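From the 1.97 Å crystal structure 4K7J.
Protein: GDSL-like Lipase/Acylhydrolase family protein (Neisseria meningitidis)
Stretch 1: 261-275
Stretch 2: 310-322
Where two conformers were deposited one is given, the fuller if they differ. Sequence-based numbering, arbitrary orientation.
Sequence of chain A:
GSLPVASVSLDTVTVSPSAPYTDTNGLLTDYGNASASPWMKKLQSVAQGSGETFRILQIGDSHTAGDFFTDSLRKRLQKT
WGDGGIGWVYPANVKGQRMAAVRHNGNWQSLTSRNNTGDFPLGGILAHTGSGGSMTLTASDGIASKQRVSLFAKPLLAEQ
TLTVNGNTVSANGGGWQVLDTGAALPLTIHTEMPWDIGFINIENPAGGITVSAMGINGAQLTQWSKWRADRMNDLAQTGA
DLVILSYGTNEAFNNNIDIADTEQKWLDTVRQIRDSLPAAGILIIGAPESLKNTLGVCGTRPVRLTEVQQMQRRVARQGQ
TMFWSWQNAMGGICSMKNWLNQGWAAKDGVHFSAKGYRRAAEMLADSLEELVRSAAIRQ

Stretch 1 (261-275) DTEQKWLDTVRQIRD
Stretch 2 310-322: QMQRRVARQGQTM

Which polar contacts tie the two stretches together? Near one end, Glu263 forms a salt bridge with Arg314: Arg314 NH2 donates to Glu263 OE1 at 2.9 Å, and Arg314 NE donates to Glu263 OE2 at 3.1 Å. The carboxylate lies at the guanidinium edge. Glu263 is extended (chi1 t, chi2 t), so its end comes nearer than its sideways CA-to-CB bond suggests; Arg314 is m, t, m.

What secures the other end? Arg274 (m, t, t) points toward the second stretch and meets the helix terminus, where Gly319 O accepts from Arg274 NH2 at 3.0 Å and Arg274 NE at 3.2 Å. A Schellman motif closes this helix: Gln320, at phi/psi 53/42, donates N to Arg317 O at 3.1 Å, and Thr321 N reaches back to Ala316 O at 2.7 Å.

How do the backbones run? Residues 261-275 are helical throughout, as are 310-318. The axes point broadly the same way, crossing at -37° with a closest approach of 9.7 Å. Glu263 pairs with Met311 (CA to CA 6.2 Å), Leu267 with Val315 (5.9 Å) and Val270 with Gly319 (6.5 Å). An ideal CB on Gly319 would lie 3.1 Å from Val270 CG1, so glycine suits this tight spot.

What fills the space between? The contact buries 672 Å² in all. Val315 (chi1 t) is a compact knob among Glu263, Trp266, Leu267 and Val270; its CG2 lies 3.7 Å from Trp266 CB and its CG1 3.9 Å from Val270 CG2. Trp266 (chi1 -86°, chi2 62°) offers a ring face to flexible Met311 (t, t, p), whose CE sits 3.8 Å from Trp266 CE2 in a CH-pi contact. Met311 SD also reaches Thr262 CG2 at 3.6 Å, while Val270 CG1 touches Thr321 CG2 at 3.9 Å.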

# COMPACT_ATOMS: atom_id res chain seq x y z
N ASP A 261 19.63 -15.16 -2.36
CA ASP A 261 19.88 -13.74 -2.54
C ASP A 261 18.63 -12.92 -2.23
O ASP A 261 18.70 -11.90 -1.53
CB ASP A 261 20.35 -13.41 -3.96
CG ASP A 261 20.82 -11.97 -4.09
OD1 ASP A 261 21.70 -11.57 -3.30
OD2 ASP A 261 20.29 -11.22 -4.94
N THR A 262 17.49 -13.38 -2.74
CA THR A 262 16.22 -12.68 -2.54
C THR A 262 15.91 -12.57 -1.05
O THR A 262 15.56 -11.49 -0.56
CB THR A 262 15.06 -13.40 -3.25
OG1 THR A 262 15.38 -13.55 -4.64
CG2 THR A 262 13.76 -12.60 -3.10
N GLU A 263 16.08 -13.67 -0.33
CA GLU A 263 15.87 -13.70 1.13
C GLU A 263 16.70 -12.64 1.86
O GLU A 263 16.20 -11.97 2.76
CB GLU A 263 16.19 -15.10 1.68
CG GLU A 263 15.97 -15.27 3.18
CD GLU A 263 15.83 -16.74 3.59
OE1 GLU A 263 15.75 -17.61 2.69
OE2 GLU A 263 15.79 -17.03 4.80
N GLN A 264 17.97 -12.49 1.48
CA GLN A 264 18.82 -11.49 2.12
C GLN A 264 18.33 -10.08 1.83
O GLN A 264 18.37 -9.21 2.70
CB GLN A 264 20.28 -11.64 1.67
CG GLN A 264 21.26 -10.88 2.57
CD GLN A 264 22.71 -11.02 2.13
OE1 GLN A 264 23.00 -11.09 0.93
NE2 GLN A 264 23.62 -11.05 3.09
N LYS A 265 17.86 -9.85 0.60
CA LYS A 265 17.33 -8.54 0.24
C LYS A 265 16.06 -8.24 1.01
O LYS A 265 15.86 -7.12 1.49
CB LYS A 265 17.10 -8.43 -1.26
CG LYS A 265 18.40 -8.26 -2.02
CD LYS A 265 18.21 -8.15 -3.51
CE LYS A 265 19.56 -7.97 -4.20
NZ LYS A 265 19.39 -7.68 -5.66
N TRP A 266 15.21 -9.25 1.16
CA TRP A 266 13.98 -9.09 1.93
C TRP A 266 14.30 -8.75 3.39
O TRP A 266 13.73 -7.81 3.95
CB TRP A 266 13.12 -10.36 1.85
CG TRP A 266 12.22 -10.39 0.65
CD1 TRP A 266 12.59 -10.38 -0.67
CD2 TRP A 266 10.79 -10.44 0.66
NE1 TRP A 266 11.47 -10.41 -1.48
CE2 TRP A 266 10.35 -10.45 -0.68
CE3 TRP A 266 9.83 -10.46 1.68
CZ2 TRP A 266 9.00 -10.49 -1.03
CZ3 TRP A 266 8.49 -10.51 1.33
CH2 TRP A 266 8.09 -10.52 -0.01
N LEU A 267 15.20 -9.50 4.00
CA LEU A 267 15.62 -9.20 5.38
C LEU A 267 16.18 -7.79 5.50
O LEU A 267 15.86 -7.08 6.44
CB LEU A 267 16.66 -10.22 5.85
CG LEU A 267 16.05 -11.61 6.07
CD1 LEU A 267 17.11 -12.71 6.01
CD2 LEU A 267 15.30 -11.63 7.40
N ASP A 268 17.02 -7.40 4.55
CA ASP A 268 17.55 -6.03 4.50
C ASP A 268 16.43 -4.99 4.45
O ASP A 268 16.48 -3.98 5.16
CB ASP A 268 18.46 -5.83 3.29
CG ASP A 268 19.78 -6.57 3.42
OD1 ASP A 268 20.10 -7.04 4.54
OD2 ASP A 268 20.49 -6.67 2.39
N THR A 269 15.43 -5.24 3.62
CA THR A 269 14.31 -4.32 3.47
C THR A 269 13.52 -4.18 4.77
O THR A 269 13.15 -3.07 5.16
CB THR A 269 13.37 -4.73 2.31
OG1 THR A 269 14.13 -4.91 1.11
CG2 THR A 269 12.34 -3.65 2.07
N VAL A 270 13.27 -5.29 5.45
CA VAL A 270 12.57 -5.25 6.74
C VAL A 270 13.38 -4.47 7.78
O VAL A 270 12.84 -3.64 8.51
CB VAL A 270 12.26 -6.67 7.28
CG1 VAL A 270 11.74 -6.61 8.71
CG2 VAL A 270 11.23 -7.38 6.37
N ARG A 271 14.68 -4.73 7.83
CA ARG A 271 15.60 -4.00 8.70
C ARG A 271 15.48 -2.50 8.45
O ARG A 271 15.32 -1.69 9.38
CB ARG A 271 17.03 -4.45 8.42
CG ARG A 271 17.98 -4.28 9.59
CD ARG A 271 19.45 -4.30 9.15
NE ARG A 271 19.73 -5.17 8.00
CZ ARG A 271 19.66 -6.50 8.00
NH1 ARG A 271 19.27 -7.15 9.09
NH2 ARG A 271 19.95 -7.19 6.90
N GLN A 272 15.55 -2.13 7.17
CA GLN A 272 15.44 -0.73 6.80
C GLN A 272 14.11 -0.09 7.16
O GLN A 272 14.08 1.07 7.61
CB GLN A 272 15.79 -0.55 5.33
CG GLN A 272 17.27 -0.77 5.09
CD GLN A 272 17.63 -0.86 3.63
OE1 GLN A 272 17.12 -0.10 2.81
NE2 GLN A 272 18.50 -1.80 3.29
N ILE A 273 13.02 -0.83 6.99
CA ILE A 273 11.72 -0.34 7.42
C ILE A 273 11.71 -0.06 8.93
O ILE A 273 11.21 0.97 9.38
CB ILE A 273 10.58 -1.35 7.07
CG1 ILE A 273 10.36 -1.40 5.55
CG2 ILE A 273 9.30 -0.97 7.79
CD1 ILE A 273 9.50 -2.59 5.08
N ARG A 274 12.28 -0.97 9.70
CA ARG A 274 12.34 -0.81 11.16
C ARG A 274 13.18 0.38 11.57
O ARG A 274 12.80 1.13 12.46
CB ARG A 274 12.86 -2.08 11.84
CG ARG A 274 11.93 -3.27 11.72
CD ARG A 274 12.26 -4.30 12.79
NE ARG A 274 11.34 -5.43 12.74
CZ ARG A 274 10.06 -5.37 13.13
NH1 ARG A 274 9.57 -4.21 13.58
NH2 ARG A 274 9.28 -6.44 13.07
N ASP A 275 14.33 0.56 10.92
CA ASP A 275 15.16 1.74 11.16
C ASP A 275 14.40 3.02 10.84
O ASP A 275 14.48 4.00 11.58
CB ASP A 275 16.45 1.72 10.32
CG ASP A 275 17.38 0.56 10.68
OD1 ASP A 275 17.15 -0.14 11.69
OD2 ASP A 275 18.37 0.37 9.93
N GLN A 310 7.78 -19.90 1.15
CA GLN A 310 8.52 -20.36 2.33
C GLN A 310 9.56 -19.33 2.74
O GLN A 310 9.78 -19.10 3.93
CB GLN A 310 9.17 -21.72 2.08
CG GLN A 310 8.17 -22.85 2.03
CD GLN A 310 8.82 -24.21 1.89
OE1 GLN A 310 10.05 -24.33 1.83
NE2 GLN A 310 8.00 -25.24 1.83
N MET A 311 10.20 -18.72 1.75
CA MET A 311 11.14 -17.66 2.03
C MET A 311 10.44 -16.54 2.78
O MET A 311 10.97 -16.01 3.76
CB MET A 311 11.74 -17.10 0.74
CG MET A 311 12.59 -15.87 0.99
SD MET A 311 12.79 -14.90 -0.51
CE MET A 311 11.16 -14.17 -0.59
N GLN A 312 9.23 -16.18 2.33
CA GLN A 312 8.49 -15.09 2.95
C GLN A 312 8.25 -15.33 4.43
O GLN A 312 8.39 -14.41 5.25
CB GLN A 312 7.15 -14.86 2.26
CG GLN A 312 7.27 -14.37 0.83
CD GLN A 312 5.92 -14.15 0.17
OE1 GLN A 312 5.21 -15.10 -0.13
NE2 GLN A 312 5.55 -12.89 -0.04
N ARG A 313 7.86 -16.55 4.78
CA ARG A 313 7.65 -16.89 6.18
C ARG A 313 8.94 -16.86 7.00
O ARG A 313 8.95 -16.34 8.11
CB ARG A 313 6.92 -18.23 6.33
CG ARG A 313 6.51 -18.49 7.76
CD ARG A 313 6.13 -19.94 7.98
NE ARG A 313 4.81 -20.23 7.46
CZ ARG A 313 3.68 -19.99 8.12
NH1 ARG A 313 3.71 -19.43 9.32
NH2 ARG A 313 2.51 -20.29 7.57
N ARG A 314 10.04 -17.37 6.46
CA ARG A 314 11.33 -17.27 7.15
C ARG A 314 11.73 -15.81 7.41
O ARG A 314 12.23 -15.47 8.48
CB ARG A 314 12.45 -17.93 6.33
CG ARG A 314 12.42 -19.44 6.31
CD ARG A 314 13.77 -20.00 5.81
NE ARG A 314 14.10 -19.62 4.44
CZ ARG A 314 13.59 -20.22 3.37
NH1 ARG A 314 12.71 -21.20 3.52
NH2 ARG A 314 13.94 -19.83 2.15
N VAL A 315 11.50 -14.95 6.42
CA VAL A 315 11.80 -13.52 6.58
C VAL A 315 10.98 -12.91 7.72
O VAL A 315 11.51 -12.17 8.56
CB VAL A 315 11.55 -12.73 5.28
CG1 VAL A 315 11.57 -11.22 5.56
CG2 VAL A 315 12.58 -13.10 4.23
N ALA A 316 9.69 -13.23 7.73
CA ALA A 316 8.79 -12.81 8.82
C ALA A 316 9.33 -13.19 10.20
O ALA A 316 9.35 -12.36 11.13
CB ALA A 316 7.41 -13.41 8.62
N ARG A 317 9.76 -14.44 10.35
CA ARG A 317 10.21 -14.93 11.65
C ARG A 317 11.52 -14.31 12.05
O ARG A 317 11.69 -13.85 13.18
CB ARG A 317 10.35 -16.46 11.63
CG ARG A 317 10.77 -17.01 12.99
CD ARG A 317 10.69 -18.53 13.03
NE ARG A 317 11.25 -19.06 14.27
CZ ARG A 317 11.39 -20.36 14.52
NH1 ARG A 317 10.97 -21.25 13.63
NH2 ARG A 317 11.92 -20.77 15.67
N GLN A 318 12.47 -14.27 11.11
CA GLN A 318 13.77 -13.70 11.40
C GLN A 318 13.68 -12.19 11.61
O GLN A 318 14.40 -11.63 12.43
CB GLN A 318 14.80 -14.08 10.32
CG GLN A 318 15.29 -15.53 10.49
CD GLN A 318 16.01 -16.08 9.28
OE1 GLN A 318 16.66 -15.35 8.53
NE2 GLN A 318 15.91 -17.40 9.09
N GLY A 319 12.76 -11.53 10.91
CA GLY A 319 12.56 -10.10 11.10
C GLY A 319 11.59 -9.77 12.22
O GLY A 319 11.29 -8.60 12.47
N GLN A 320 11.10 -10.81 12.90
CA GLN A 320 10.10 -10.67 13.96
C GLN A 320 8.86 -9.90 13.57
O GLN A 320 8.34 -9.09 14.35
CB GLN A 320 10.72 -10.06 15.22
CG GLN A 320 11.78 -10.96 15.85
CD GLN A 320 12.61 -10.23 16.90
OE1 GLN A 320 12.22 -9.17 17.39
NE2 GLN A 320 13.76 -10.79 17.23
N THR A 321 8.37 -10.15 12.37
CA THR A 321 7.17 -9.48 11.88
C THR A 321 5.97 -10.40 12.04
O THR A 321 6.09 -11.52 12.53
CB THR A 321 7.33 -9.11 10.39
OG1 THR A 321 6.96 -10.23 9.58
CG2 THR A 321 8.77 -8.74 10.09
N MET A 322 4.80 -9.92 11.63
CA MET A 322 3.63 -10.78 11.51
C MET A 322 3.62 -11.37 10.11
O MET A 322 4.23 -10.81 9.20
CB MET A 322 2.36 -9.99 11.77
CG MET A 322 2.21 -9.57 13.23
SD MET A 322 0.82 -8.44 13.46
CE MET A 322 1.46 -6.96 12.67